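Local coordinates for protein geranyltranstransferase (IspA) (Helicobacter pylori, PDB 3LLW) that probably acts as a magnesium-dependent prenyltransferase of the FPP/GGPP synthase family in isoprenoid biosynthesis, at residues Q180-H185 and N253-L258; K191-S196 and L220-C225; F226-D231 and N266-L271; N277-L282 and N292-L297. One frame throughout, in Å; residues are numbered along the deposited sequence.

Interactions 2 and 4 join successive helices in the C-terminal half of a mainly helical terpenoid synthase fold; interactions 1 and 3 each skip one. Interaction 2 pairs helix 178-204 with helix 209-236, and interactions 1 and 3 extend from these helices to 253-258 and 266-271. Interactions 1 and 3, centred about 11 Å apart, are tied by a probable hydrogen bond from Phe-255 N to Asp-231 OD2 (3.0 Å). Leu-224 of interaction 2 touches both. Interaction 4, centred about 25 Å from interaction 1, meets interaction 2 through Leu-297 and Met-222. Interaction 1 lies closest to the magnesium site: Asn-253 and Asp-100, a magnesium ligand in this protein although none is bound to this chain, have side chains about 9 Å apart.

Interaction 1 (Q180-H185 and N253-L258); sequences QLTFLH and NSFVNL
Leu-181 reaches from helix 178-204 into the turn that starts helix 255-259. Its CB points toward 253-258, and CG, anti to the backbone N (chi1 -170°), passes Phe-255 CZ at 4.1 Å. There the side chain forks. CD1 drops onto the backbone of Asn-253, 3.5 Å from Asn-253 O, while CD2 lies almost centrally over one face of the Phe-255 ring, a CH-pi contact with CD2 4.0 Å from the ring centroid. The same CD2 methyl also abuts Leu-258 CD2 at 3.8 Å, so that one branch sits in the corner between the Phe-255 face and the tip of Leu-258.

One turn further on, His-185 supplies the polar link. Its NE2 donates to Asn-253 O over 2.9 Å, somewhat bent at 139°, with the acceptor near the plane of the imidazole and the donor in the carbonyl plane. The His-185 and Phe-255 side chains meet tip to tip with their rings set obliquely, and His-185 CD2 lies 3.7 Å from Phe-255 CE2. Leu-184 CD2 crosses the Asn-253 side chain, whose ND2 donates to Phe-171 O.

Ser-254 occupies the N-cap, its OG accepting a weak bond from Val-256 N. A capped helix start is thus seated on a long helix near the magnesium-binding region, within the all-alpha fold of trans-prenyltransferases.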
loop_
_atom_site.group_PDB
_atom_site.type_symbol
_atom_site.label_atom_id
_atom_site.label_comp_id
_atom_site.label_asym_id
_atom_site.label_seq_id
_atom_site.Cartn_x
_atom_site.Cartn_y
_atom_site.Cartn_z
ATOM N N GLN A 180 -0.563 15.396 -23.537
ATOM C CA GLN A 180 0.068 15.166 -22.268
ATOM C C GLN A 180 -0.868 15.525 -21.110
ATOM O O GLN A 180 -0.892 14.817 -20.098
ATOM C CB GLN A 180 1.507 15.716 -22.231
ATOM C CG GLN A 180 1.706 17.179 -22.332
ATOM C CD GLN A 180 3.087 17.554 -22.861
ATOM O OE1 GLN A 180 3.311 18.703 -23.219
ATOM N NE2 GLN A 180 4.009 16.589 -22.927
ATOM N N LEU A 181 -1.722 16.528 -21.324
ATOM C CA LEU A 181 -2.758 16.902 -20.355
ATOM C C LEU A 181 -3.856 15.843 -20.188
ATOM O O LEU A 181 -4.341 15.619 -19.076
ATOM C CB LEU A 181 -3.373 18.251 -20.706
ATOM C CG LEU A 181 -4.313 18.907 -19.682
ATOM C CD1 LEU A 181 -3.689 19.053 -18.258
ATOM C CD2 LEU A 181 -4.802 20.245 -20.220
ATOM N N THR A 182 -4.235 15.188 -21.285
ATOM C CA THR A 182 -5.193 14.083 -21.232
ATOM C C THR A 182 -4.570 12.890 -20.505
ATOM O O THR A 182 -5.238 12.196 -19.740
ATOM C CB THR A 182 -5.670 13.661 -22.663
ATOM O OG1 THR A 182 -6.101 14.812 -23.396
ATOM C CG2 THR A 182 -6.832 12.712 -22.589
ATOM N N PHE A 183 -3.281 12.667 -20.743
ATOM C CA PHE A 183 -2.523 11.612 -20.088
ATOM C C PHE A 183 -2.405 11.872 -18.588
ATOM O O PHE A 183 -2.561 10.969 -17.787
ATOM C CB PHE A 183 -1.130 11.534 -20.719
ATOM C CG PHE A 183 -0.291 10.397 -20.222
ATOM C CD1 PHE A 183 0.484 10.530 -19.062
ATOM C CD2 PHE A 183 -0.233 9.208 -20.930
ATOM C CE1 PHE A 183 1.270 9.475 -18.597
ATOM C CE2 PHE A 183 0.567 8.150 -20.481
ATOM C CZ PHE A 183 1.313 8.287 -19.307
ATOM N N LEU A 184 -2.095 13.105 -18.210
ATOM C CA LEU A 184 -1.984 13.420 -16.804
ATOM C C LEU A 184 -3.297 13.098 -16.109
ATOM O O LEU A 184 -3.308 12.377 -15.104
ATOM C CB LEU A 184 -1.498 14.870 -16.611
ATOM C CG LEU A 184 -1.868 15.860 -15.506
ATOM C CD1 LEU A 184 -2.170 15.266 -14.162
ATOM C CD2 LEU A 184 -0.700 16.840 -15.376
ATOM N N HIS A 185 -4.406 13.563 -16.670
ATOM C CA HIS A 185 -5.694 13.410 -16.000
ATOM C C HIS A 185 -6.292 12.010 -16.094
ATOM O O HIS A 185 -7.006 11.601 -15.174
ATOM C CB HIS A 185 -6.687 14.479 -16.464
ATOM C CG HIS A 185 -6.349 15.849 -15.975
ATOM N ND1 HIS A 185 -6.011 16.103 -14.661
ATOM C CD2 HIS A 185 -6.309 17.042 -16.612
ATOM C CE1 HIS A 185 -5.763 17.393 -14.515
ATOM N NE2 HIS A 185 -5.937 17.985 -15.684
ATOM N N ASN A 253 -2.570 22.716 -14.064
ATOM C CA ASN A 253 -2.625 21.958 -15.320
ATOM C C ASN A 253 -4.071 21.630 -15.647
ATOM O O ASN A 253 -4.570 20.566 -15.280
ATOM C CB ASN A 253 -1.880 20.631 -15.208
ATOM C CG ASN A 253 -0.394 20.790 -15.029
ATOM O OD1 ASN A 253 0.167 20.257 -14.074
ATOM N ND2 ASN A 253 0.267 21.480 -15.963
ATOM N N SER A 254 -4.750 22.536 -16.332
ATOM C CA SER A 254 -6.173 22.372 -16.529
ATOM C C SER A 254 -6.612 22.642 -17.964
ATOM O O SER A 254 -5.912 23.300 -18.729
ATOM C CB SER A 254 -6.942 23.232 -15.515
ATOM O OG SER A 254 -7.618 24.308 -16.120
ATOM N N PHE A 255 -7.780 22.119 -18.321
ATOM C CA PHE A 255 -8.322 22.304 -19.660
ATOM C C PHE A 255 -8.812 23.723 -19.927
ATOM O O PHE A 255 -8.899 24.137 -21.074
ATOM C CB PHE A 255 -9.429 21.297 -19.925
ATOM C CG PHE A 255 -8.921 19.934 -20.239
ATOM C CD1 PHE A 255 -8.475 19.626 -21.519
ATOM C CD2 PHE A 255 -8.869 18.961 -19.258
ATOM C CE1 PHE A 255 -7.987 18.364 -21.808
ATOM C CE2 PHE A 255 -8.389 17.690 -19.551
ATOM C CZ PHE A 255 -7.950 17.399 -20.823
ATOM N N VAL A 256 -9.122 24.468 -18.871
ATOM C CA VAL A 256 -9.441 25.883 -19.017
ATOM C C VAL A 256 -8.205 26.681 -19.470
ATOM O O VAL A 256 -8.321 27.614 -20.256
ATOM C CB VAL A 256 -10.104 26.469 -17.735
ATOM C CG1 VAL A 256 -10.450 27.956 -17.913
ATOM C CG2 VAL A 256 -11.372 25.656 -17.367
ATOM N N ASN A 257 -7.022 26.289 -19.011
ATOM C CA ASN A 257 -5.791 26.940 -19.456
ATOM C C ASN A 257 -5.408 26.564 -20.876
ATOM O O ASN A 257 -5.016 27.430 -21.661
ATOM C CB ASN A 257 -4.632 26.644 -18.507
ATOM C CG ASN A 257 -4.766 27.372 -17.195
ATOM O OD1 ASN A 257 -5.584 28.279 -17.064
ATOM N ND2 ASN A 257 -3.963 26.981 -16.211
ATOM N N LEU A 258 -5.518 25.276 -21.197
ATOM C CA LEU A 258 -5.207 24.800 -22.536
ATOM C C LEU A 258 -6.214 25.332 -23.557
ATOM O O LEU A 258 -5.819 25.864 -24.588
ATOM C CB LEU A 258 -5.158 23.271 -22.572
ATOM C CG LEU A 258 -4.898 22.615 -23.935
ATOM C CD1 LEU A 258 -3.473 22.784 -24.424
ATOM C CD2 LEU A 258 -5.229 21.162 -23.852
#

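Interaction 2 (K191-S196 and L220-C225); sequences KLISAS and LKMGLC
Consecutive helices come together here as a helical hairpin, their local axes 8.0 Å apart at closest approach and 134° apart in direction. At Gly-223, Ile-193 CD1 comes to 3.9 Å from Gly-223 CA, directly on the main chain. Ile-193 sends CG1 anti to its carbonyl carbon and continues extended, laying CD1 on the glycine; CG2, anti to the backbone N, turns to the sulphur of Met-222. Met-222 starts with CG anti to N, then bends at both chi2 and chi3, and this double bend brings SD to 3.9 Å from Ile-193 CG2.

Leu-220 begins by heading away from helix 178-204, but torsions off the staggered values (chi1 -109°, chi2 33°) together bring CD1 back over Ser-194, 3.8 Å from Ser-194 CB. That CB also rests 3.6 Å from Leu-220 N. Lys-191 folds its aliphatic chain alongside, CD loosely against Leu-220 CD1. On the far side of its helix, Ser-196 OG donates to Leu-192 O over 2.6 Å, adding to the main-chain bond from Ser-196 N.

Helix 51-63 packs against both Ile-193 and Met-222 through Leu-55; helices 73-94 and 142-156 adjoin Leu-192, and helix 261-279 lies against Leu-224 and Cys-225.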
loop_
_atom_site.group_PDB
_atom_site.type_symbol
_atom_site.label_atom_id
_atom_site.label_comp_id
_atom_site.label_asym_id
_atom_site.label_seq_id
_atom_site.Cartn_x
_atom_site.Cartn_y
_atom_site.Cartn_z
ATOM N N LYS A 191 -8.241 6.713 -13.677
ATOM C CA LYS A 191 -7.828 5.330 -13.393
ATOM C C LYS A 191 -8.515 4.716 -12.174
ATOM O O LYS A 191 -9.025 3.589 -12.246
ATOM C CB LYS A 191 -6.308 5.250 -13.228
ATOM C CG LYS A 191 -5.638 4.238 -14.165
ATOM C CD LYS A 191 -5.468 4.838 -15.555
ATOM C CE LYS A 191 -4.394 4.128 -16.364
ATOM N NZ LYS A 191 -4.981 3.201 -17.379
ATOM N N LEU A 192 -8.532 5.469 -11.074
ATOM C CA LEU A 192 -9.202 5.070 -9.825
ATOM C C LEU A 192 -10.743 5.058 -9.922
ATOM O O LEU A 192 -11.431 4.257 -9.264
ATOM C CB LEU A 192 -8.740 5.974 -8.668
ATOM C CG LEU A 192 -9.084 5.588 -7.226
ATOM C CD1 LEU A 192 -8.514 4.213 -6.900
ATOM C CD2 LEU A 192 -8.625 6.651 -6.186
ATOM N N ILE A 193 -11.272 5.949 -10.746
ATOM C CA ILE A 193 -12.709 6.009 -11.056
ATOM C C ILE A 193 -13.119 4.769 -11.902
ATOM O O ILE A 193 -14.161 4.153 -11.654
ATOM C CB ILE A 193 -13.008 7.348 -11.786
ATOM C CG1 ILE A 193 -13.005 8.511 -10.763
ATOM C CG2 ILE A 193 -14.318 7.327 -12.577
ATOM C CD1 ILE A 193 -13.182 9.836 -11.411
ATOM N N SER A 194 -12.297 4.391 -12.878
ATOM C CA SER A 194 -12.624 3.192 -13.674
ATOM C C SER A 194 -12.383 1.920 -12.847
ATOM O O SER A 194 -13.136 0.958 -12.971
ATOM C CB SER A 194 -11.925 3.196 -15.048
ATOM O OG SER A 194 -10.974 2.171 -15.197
ATOM N N ALA A 195 -11.386 1.956 -11.951
ATOM C CA ALA A 195 -11.157 0.859 -10.991
ATOM C C ALA A 195 -12.347 0.624 -10.079
ATOM O O ALA A 195 -12.825 -0.519 -9.993
ATOM C CB ALA A 195 -9.882 1.057 -10.172
ATOM N N SER A 196 -12.824 1.690 -9.415
ATOM C CA SER A 196 -14.108 1.675 -8.661
ATOM C C SER A 196 -15.248 0.943 -9.414
ATOM O O SER A 196 -15.906 0.065 -8.857
ATOM C CB SER A 196 -14.559 3.097 -8.328
ATOM O OG SER A 196 -13.512 3.854 -7.710
ATOM N N LEU A 220 -12.907 5.453 -17.630
ATOM C CA LEU A 220 -11.852 6.307 -18.162
ATOM C C LEU A 220 -12.429 7.560 -18.815
ATOM O O LEU A 220 -11.933 8.676 -18.590
ATOM C CB LEU A 220 -11.000 5.532 -19.169
ATOM C CG LEU A 220 -9.562 5.102 -18.859
ATOM C CD1 LEU A 220 -9.309 4.766 -17.394
ATOM C CD2 LEU A 220 -9.159 3.928 -19.761
ATOM N N LYS A 221 -13.486 7.365 -19.608
ATOM C CA LYS A 221 -14.138 8.452 -20.334
ATOM C C LYS A 221 -14.869 9.381 -19.383
ATOM O O LYS A 221 -14.796 10.602 -19.506
ATOM C CB LYS A 221 -15.107 7.890 -21.367
ATOM C CG LYS A 221 -15.276 8.763 -22.586
ATOM C CD LYS A 221 -16.282 8.158 -23.559
ATOM C CE LYS A 221 -15.721 8.124 -24.971
ATOM N NZ LYS A 221 -14.897 9.341 -25.296
ATOM N N MET A 222 -15.552 8.795 -18.416
ATOM C CA MET A 222 -16.291 9.564 -17.435
ATOM C C MET A 222 -15.372 10.319 -16.454
ATOM O O MET A 222 -15.709 11.414 -16.001
ATOM C CB MET A 222 -17.236 8.644 -16.686
ATOM C CG MET A 222 -18.034 9.336 -15.629
ATOM S SD MET A 222 -17.708 8.500 -14.084
ATOM C CE MET A 222 -18.432 6.907 -14.486
ATOM N N GLY A 223 -14.221 9.724 -16.139
ATOM C CA GLY A 223 -13.237 10.335 -15.265
ATOM C C GLY A 223 -12.600 11.552 -15.894
ATOM O O GLY A 223 -12.310 12.532 -15.207
ATOM N N LEU A 224 -12.378 11.480 -17.205
ATOM C CA LEU A 224 -11.945 12.639 -17.977
ATOM C C LEU A 224 -13.006 13.727 -17.904
ATOM O O LEU A 224 -12.707 14.884 -17.571
ATOM C CB LEU A 224 -11.673 12.261 -19.433
ATOM C CG LEU A 224 -11.223 13.379 -20.386
ATOM C CD1 LEU A 224 -9.909 14.027 -19.920
ATOM C CD2 LEU A 224 -11.095 12.848 -21.817
ATOM N N CYS A 225 -14.242 13.342 -18.199
ATOM C CA CYS A 225 -15.386 14.238 -18.094
ATOM C C CYS A 225 -15.504 14.857 -16.686
ATOM O O CYS A 225 -15.588 16.085 -16.542
ATOM C CB CYS A 225 -16.656 13.478 -18.452
ATOM S SG CYS A 225 -18.012 14.558 -18.787
#

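Interaction 3 (F226-D231 and N266-L271); sequences FQVLDD and NYAQTL
Val-228 points toward helix 261-279 and divides its two methyls between neighbouring residues there. CG1, anti to the backbone N (chi1 177°), meets the methyl of Ala-268, with Val-228 CG1 and Ala-268 CB 4.0 Å apart. CG2, beside the backbone N, turns the other way to Tyr-267, reaching 4.0 Å from Tyr-267 CE2. The valine crosses the tyrosine side chain at about a right angle, and its methyl approaches the ring obliquely. Tyr-267 leaves its helix with CG anti to N, and one face of its ring is covered by Leu-271 CD1, 3.6 Å above the ring plane and offset toward the rim. Leu-229 comes in at the flank: CG is anti to the carbonyl carbon, and its CD2 stops 4.1 Å from Ala-268 CB.

The helices run nearly antiparallel, at 153° with axes 9.5 Å apart. Segment 226-231 carries the FQ-x-x-DD sequence that in polyprenyl synthases opens the second aspartate-rich motif, and helix 261-279 packs along the side that carries Val-228 and Leu-229. Gln-227 and Asp-231, turned toward helix 178-204, form a polar pair. Gln-227 NE2 donates to Asp-231 OD1 over 2.9 Å, in the amide plane of the glutamine but from above the carboxylate plane. Gln-227 OE1 is hydrogen-bonded to Thr-189 OG1 of helix 178-204, while Asp-231 OD2 accepts from Phe-255 N. The two bonds to Asp-231 come from different helices and probably help fix the rotation of its carboxylate. Leu-271 CD1 adds a looser touch to Val-228 CG2, and Phe-255 packs on Val-228 from helix 255-259.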
loop_
_atom_site.group_PDB
_atom_site.type_symbol
_atom_site.label_atom_id
_atom_site.label_comp_id
_atom_site.label_asym_id
_atom_site.label_seq_id
_atom_site.Cartn_x
_atom_site.Cartn_y
_atom_site.Cartn_z
ATOM N N PHE A 226 -15.471 13.997 -15.665
ATOM C CA PHE A 226 -15.396 14.400 -14.262
ATOM C C PHE A 226 -14.307 15.459 -14.026
ATOM O O PHE A 226 -14.545 16.430 -13.336
ATOM C CB PHE A 226 -15.185 13.165 -13.360
ATOM C CG PHE A 226 -14.926 13.492 -11.905
ATOM C CD1 PHE A 226 -13.631 13.546 -11.407
ATOM C CD2 PHE A 226 -15.981 13.731 -11.033
ATOM C CE1 PHE A 226 -13.388 13.859 -10.069
ATOM C CE2 PHE A 226 -15.750 14.036 -9.686
ATOM C CZ PHE A 226 -14.452 14.101 -9.207
ATOM N N GLN A 227 -13.132 15.274 -14.629
ATOM C CA GLN A 227 -11.997 16.177 -14.435
ATOM C C GLN A 227 -12.122 17.518 -15.163
ATOM O O GLN A 227 -11.779 18.576 -14.602
ATOM C CB GLN A 227 -10.698 15.468 -14.829
ATOM C CG GLN A 227 -9.429 16.197 -14.434
ATOM C CD GLN A 227 -9.392 16.622 -12.971
ATOM O OE1 GLN A 227 -9.541 15.805 -12.060
ATOM N NE2 GLN A 227 -9.179 17.913 -12.745
ATOM N N VAL A 228 -12.601 17.472 -16.407
ATOM C CA VAL A 228 -12.871 18.674 -17.197
ATOM C C VAL A 228 -13.892 19.552 -16.465
ATOM O O VAL A 228 -13.680 20.763 -16.310
ATOM C CB VAL A 228 -13.350 18.334 -18.636
ATOM C CG1 VAL A 228 -13.701 19.593 -19.417
ATOM C CG2 VAL A 228 -12.279 17.562 -19.387
ATOM N N LEU A 229 -14.968 18.934 -15.978
ATOM C CA LEU A 229 -15.938 19.653 -15.142
ATOM C C LEU A 229 -15.318 20.228 -13.873
ATOM O O LEU A 229 -15.621 21.355 -13.501
ATOM C CB LEU A 229 -17.124 18.767 -14.780
ATOM C CG LEU A 229 -18.118 18.524 -15.905
ATOM C CD1 LEU A 229 -19.004 17.376 -15.500
ATOM C CD2 LEU A 229 -18.928 19.777 -16.203
ATOM N N ASP A 230 -14.444 19.461 -13.225
ATOM C CA ASP A 230 -13.744 19.933 -12.031
ATOM C C ASP A 230 -12.867 21.150 -12.337
ATOM O O ASP A 230 -12.858 22.118 -11.581
ATOM C CB ASP A 230 -12.920 18.802 -11.407
ATOM C CG ASP A 230 -12.829 18.910 -9.890
ATOM O OD1 ASP A 230 -13.888 19.037 -9.228
ATOM O OD2 ASP A 230 -11.697 18.857 -9.359
ATOM N N ASP A 231 -12.164 21.104 -13.470
ATOM C CA ASP A 231 -11.364 22.237 -13.963
ATOM C C ASP A 231 -12.193 23.512 -14.173
ATOM O O ASP A 231 -11.713 24.617 -13.917
ATOM C CB ASP A 231 -10.641 21.870 -15.272
ATOM C CG ASP A 231 -9.477 20.889 -15.065
ATOM O OD1 ASP A 231 -9.149 20.568 -13.896
ATOM O OD2 ASP A 231 -8.876 20.458 -16.086
ATOM N N ASN A 266 -17.542 23.883 -23.760
ATOM C CA ASN A 266 -18.100 23.132 -24.883
ATOM C C ASN A 266 -17.640 21.684 -24.945
ATOM O O ASN A 266 -18.441 20.786 -25.210
ATOM C CB ASN A 266 -17.814 23.806 -26.220
ATOM C CG ASN A 266 -18.556 23.130 -27.370
ATOM O OD1 ASN A 266 -19.781 23.215 -27.465
ATOM N ND2 ASN A 266 -17.816 22.435 -28.228
ATOM N N TYR A 267 -16.351 21.471 -24.685
ATOM C CA TYR A 267 -15.769 20.133 -24.561
ATOM C C TYR A 267 -16.483 19.278 -23.523
ATOM O O TYR A 267 -16.851 18.122 -23.798
ATOM C CB TYR A 267 -14.282 20.251 -24.228
ATOM C CG TYR A 267 -13.491 18.959 -24.203
ATOM C CD1 TYR A 267 -13.807 17.885 -25.045
ATOM C CD2 TYR A 267 -12.391 18.826 -23.353
ATOM C CE1 TYR A 267 -13.066 16.708 -25.019
ATOM C CE2 TYR A 267 -11.645 17.656 -23.321
ATOM C CZ TYR A 267 -11.988 16.605 -24.163
ATOM O OH TYR A 267 -11.239 15.460 -24.141
ATOM N N ALA A 268 -16.691 19.843 -22.335
ATOM C CA ALA A 268 -17.452 19.157 -21.295
ATOM C C ALA A 268 -18.818 18.704 -21.838
ATOM O O ALA A 268 -19.184 17.526 -21.701
ATOM C CB ALA A 268 -17.615 20.045 -20.073
ATOM N N GLN A 269 -19.528 19.629 -22.494
ATOM C CA GLN A 269 -20.832 19.335 -23.105
ATOM C C GLN A 269 -20.804 18.222 -24.155
ATOM O O GLN A 269 -21.687 17.370 -24.160
ATOM C CB GLN A 269 -21.488 20.593 -23.701
ATOM C CG GLN A 269 -21.603 21.834 -22.775
ATOM C CD GLN A 269 -22.050 21.532 -21.340
ATOM O OE1 GLN A 269 -23.023 20.802 -21.108
ATOM N NE2 GLN A 269 -21.344 22.118 -20.370
ATOM N N THR A 270 -19.803 18.209 -25.033
ATOM C CA THR A 270 -19.735 17.129 -26.030
ATOM C C THR A 270 -19.324 15.788 -25.412
ATOM O O THR A 270 -19.813 14.739 -25.833
ATOM C CB THR A 270 -18.873 17.473 -27.287
ATOM O OG1 THR A 270 -17.481 17.516 -26.943
ATOM C CG2 THR A 270 -19.298 18.803 -27.907
ATOM N N LEU A 271 -18.447 15.823 -24.406
ATOM C CA LEU A 271 -18.090 14.605 -23.659
ATOM C C LEU A 271 -19.271 14.040 -22.882
ATOM O O LEU A 271 -19.524 12.825 -22.938
ATOM C CB LEU A 271 -16.923 14.851 -22.703
ATOM C CG LEU A 271 -15.504 14.581 -23.189
ATOM C CD1 LEU A 271 -14.563 14.935 -22.070
ATOM C CD2 LEU A 271 -15.305 13.125 -23.631
#

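Interaction 4 (N277-L282 and N292-L297); sequences NDLDAL and NLNALL
This is an apolar contact of leucine side chains between the end of helix 261-279, with the turn that follows it, and the last modelled helix, 287-301. It lies away from the magnesium site. Leu-279 carries most of it. Its CG stands anti to the backbone N (chi1 -178°), so the side chain extends straight at the opposing helix and its two methyls land on different residues. CD1 sits 3.8 Å from Leu-293 CB, the two leucines crossing obliquely. CD2 settles against the main chain at Asn-294, 3.8 Å from Asn-294 CA, and also meets Leu-297 CD1 at 3.8 Å, here tip to tip. Leu-293 and Leu-297, one turn apart, both set CG anti to the carbonyl carbon and continue extended at chi2, so that they present their branches on the same side of their helix to Leu-279.

The two helices follow each other in sequence and run in roughly opposite directions, forming an antiparallel helical hairpin at the C-terminal end of the mainly helical prenyltransferase fold. A type I beta turn from Leu-279 to Leu-282 closes the first helix, with Leu-282 N bonded to Leu-279 O at 3.0 Å. The turn brings Leu-282 back to the same side as Leu-279, and its CD2 makes a loose contact with Leu-293 CD1 at 4.4 Å. Asn-294 turns CG anti to the backbone N, which puts its amide at the flank of Leu-279, ND2 lying 4.2 Å from Leu-279 CD2. Trp-214 and Phe-218 of helix 209-236 pack on Leu-279, and Phe-218 also reaches Leu-297. Ala-58 of helix 51-63 lies against Leu-293.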
loop_
_atom_site.group_PDB
_atom_site.type_symbol
_atom_site.label_atom_id
_atom_site.label_comp_id
_atom_site.label_asym_id
_atom_site.label_seq_id
_atom_site.Cartn_x
_atom_site.Cartn_y
_atom_site.Cartn_z
ATOM N N ASN A 277 -24.571 8.889 -24.121
ATOM C CA ASN A 277 -24.975 8.123 -25.292
ATOM C C ASN A 277 -24.390 6.713 -25.330
ATOM O O ASN A 277 -25.055 5.772 -25.754
ATOM C CB ASN A 277 -24.621 8.883 -26.576
ATOM C CG ASN A 277 -25.442 8.430 -27.760
ATOM O OD1 ASN A 277 -26.676 8.494 -27.740
ATOM N ND2 ASN A 277 -24.762 7.963 -28.804
ATOM N N ASP A 278 -23.143 6.583 -24.884
ATOM C CA ASP A 278 -22.454 5.293 -24.776
ATOM C C ASP A 278 -23.089 4.471 -23.661
ATOM O O ASP A 278 -23.151 3.241 -23.722
ATOM C CB ASP A 278 -20.975 5.527 -24.463
ATOM C CG ASP A 278 -20.042 4.709 -25.346
ATOM O OD1 ASP A 278 -18.868 4.533 -24.950
ATOM O OD2 ASP A 278 -20.467 4.253 -26.435
ATOM N N LEU A 279 -23.569 5.185 -22.650
ATOM C CA LEU A 279 -24.269 4.607 -21.517
ATOM C C LEU A 279 -25.656 4.088 -21.894
ATOM O O LEU A 279 -26.104 3.077 -21.365
ATOM C CB LEU A 279 -24.366 5.655 -20.395
ATOM C CG LEU A 279 -25.011 5.303 -19.058
ATOM C CD1 LEU A 279 -24.230 4.212 -18.338
ATOM C CD2 LEU A 279 -25.112 6.551 -18.216
ATOM N N ASP A 280 -26.329 4.767 -22.822
ATOM C CA ASP A 280 -27.674 4.351 -23.250
ATOM C C ASP A 280 -27.666 3.165 -24.230
ATOM O O ASP A 280 -28.714 2.751 -24.721
ATOM C CB ASP A 280 -28.478 5.544 -23.800
ATOM C CG ASP A 280 -28.668 6.667 -22.766
ATOM O OD1 ASP A 280 -28.982 7.800 -23.188
ATOM O OD2 ASP A 280 -28.488 6.444 -21.545
ATOM N N ALA A 281 -26.480 2.625 -24.501
ATOM C CA ALA A 281 -26.328 1.354 -25.210
ATOM C C ALA A 281 -26.177 0.194 -24.216
ATOM O O ALA A 281 -25.908 -0.946 -24.601
ATOM C CB ALA A 281 -25.132 1.410 -26.147
ATOM N N LEU A 282 -26.350 0.500 -22.934
ATOM C CA LEU A 282 -26.303 -0.501 -21.874
ATOM C C LEU A 282 -27.722 -0.899 -21.469
ATOM O O LEU A 282 -27.920 -1.951 -20.857
ATOM C CB LEU A 282 -25.531 0.050 -20.671
ATOM C CG LEU A 282 -24.877 -0.868 -19.643
ATOM C CD1 LEU A 282 -23.643 -1.549 -20.218
ATOM C CD2 LEU A 282 -24.517 -0.041 -18.442
ATOM N N ASN A 292 -28.791 3.001 -12.398
ATOM C CA ASN A 292 -27.929 3.487 -11.316
ATOM C C ASN A 292 -26.827 4.427 -11.813
ATOM O O ASN A 292 -26.615 5.500 -11.243
ATOM C CB ASN A 292 -27.320 2.316 -10.532
ATOM C CG ASN A 292 -28.346 1.569 -9.697
ATOM O OD1 ASN A 292 -29.531 1.889 -9.722
ATOM N ND2 ASN A 292 -27.891 0.563 -8.953
ATOM N N LEU A 293 -26.143 4.024 -12.881
ATOM C CA LEU A 293 -25.100 4.849 -13.468
ATOM C C LEU A 293 -25.633 6.168 -14.016
ATOM O O LEU A 293 -25.071 7.223 -13.730
ATOM C CB LEU A 293 -24.309 4.077 -14.528
ATOM C CG LEU A 293 -23.411 2.950 -13.990
ATOM C CD1 LEU A 293 -22.697 2.251 -15.123
ATOM C CD2 LEU A 293 -22.414 3.478 -12.972
ATOM N N ASN A 294 -26.738 6.097 -14.758
ATOM C CA ASN A 294 -27.406 7.276 -15.310
ATOM C C ASN A 294 -27.758 8.290 -14.229
ATOM O O ASN A 294 -27.497 9.488 -14.401
ATOM C CB ASN A 294 -28.652 6.849 -16.096
ATOM C CG ASN A 294 -29.354 8.001 -16.785
ATOM O OD1 ASN A 294 -30.458 8.368 -16.397
ATOM N ND2 ASN A 294 -28.732 8.558 -17.823
ATOM N N ALA A 295 -28.303 7.799 -13.114
ATOM C CA ALA A 295 -28.733 8.660 -12.012
ATOM C C ALA A 295 -27.561 9.373 -11.363
ATOM O O ALA A 295 -27.633 10.575 -11.093
ATOM C CB ALA A 295 -29.478 7.864 -10.982
ATOM N N LEU A 296 -26.483 8.622 -11.135
ATOM C CA LEU A 296 -25.282 9.144 -10.499
ATOM C C LEU A 296 -24.655 10.250 -11.340
ATOM O O LEU A 296 -24.301 11.309 -10.814
ATOM C CB LEU A 296 -24.269 8.019 -10.283
ATOM C CG LEU A 296 -23.588 7.852 -8.922
ATOM C CD1 LEU A 296 -22.372 6.949 -9.086
ATOM C CD2 LEU A 296 -23.211 9.173 -8.223
ATOM N N LEU A 297 -24.546 9.998 -12.643
ATOM C CA LEU A 297 -23.957 10.955 -13.578
ATOM C C LEU A 297 -24.770 12.229 -13.736
ATOM O O LEU A 297 -24.194 13.306 -13.868
ATOM C CB LEU A 297 -23.737 10.322 -14.947
ATOM C CG LEU A 297 -22.859 9.073 -15.062
ATOM C CD1 LEU A 297 -22.599 8.838 -16.517
ATOM C CD2 LEU A 297 -21.542 9.184 -14.296
#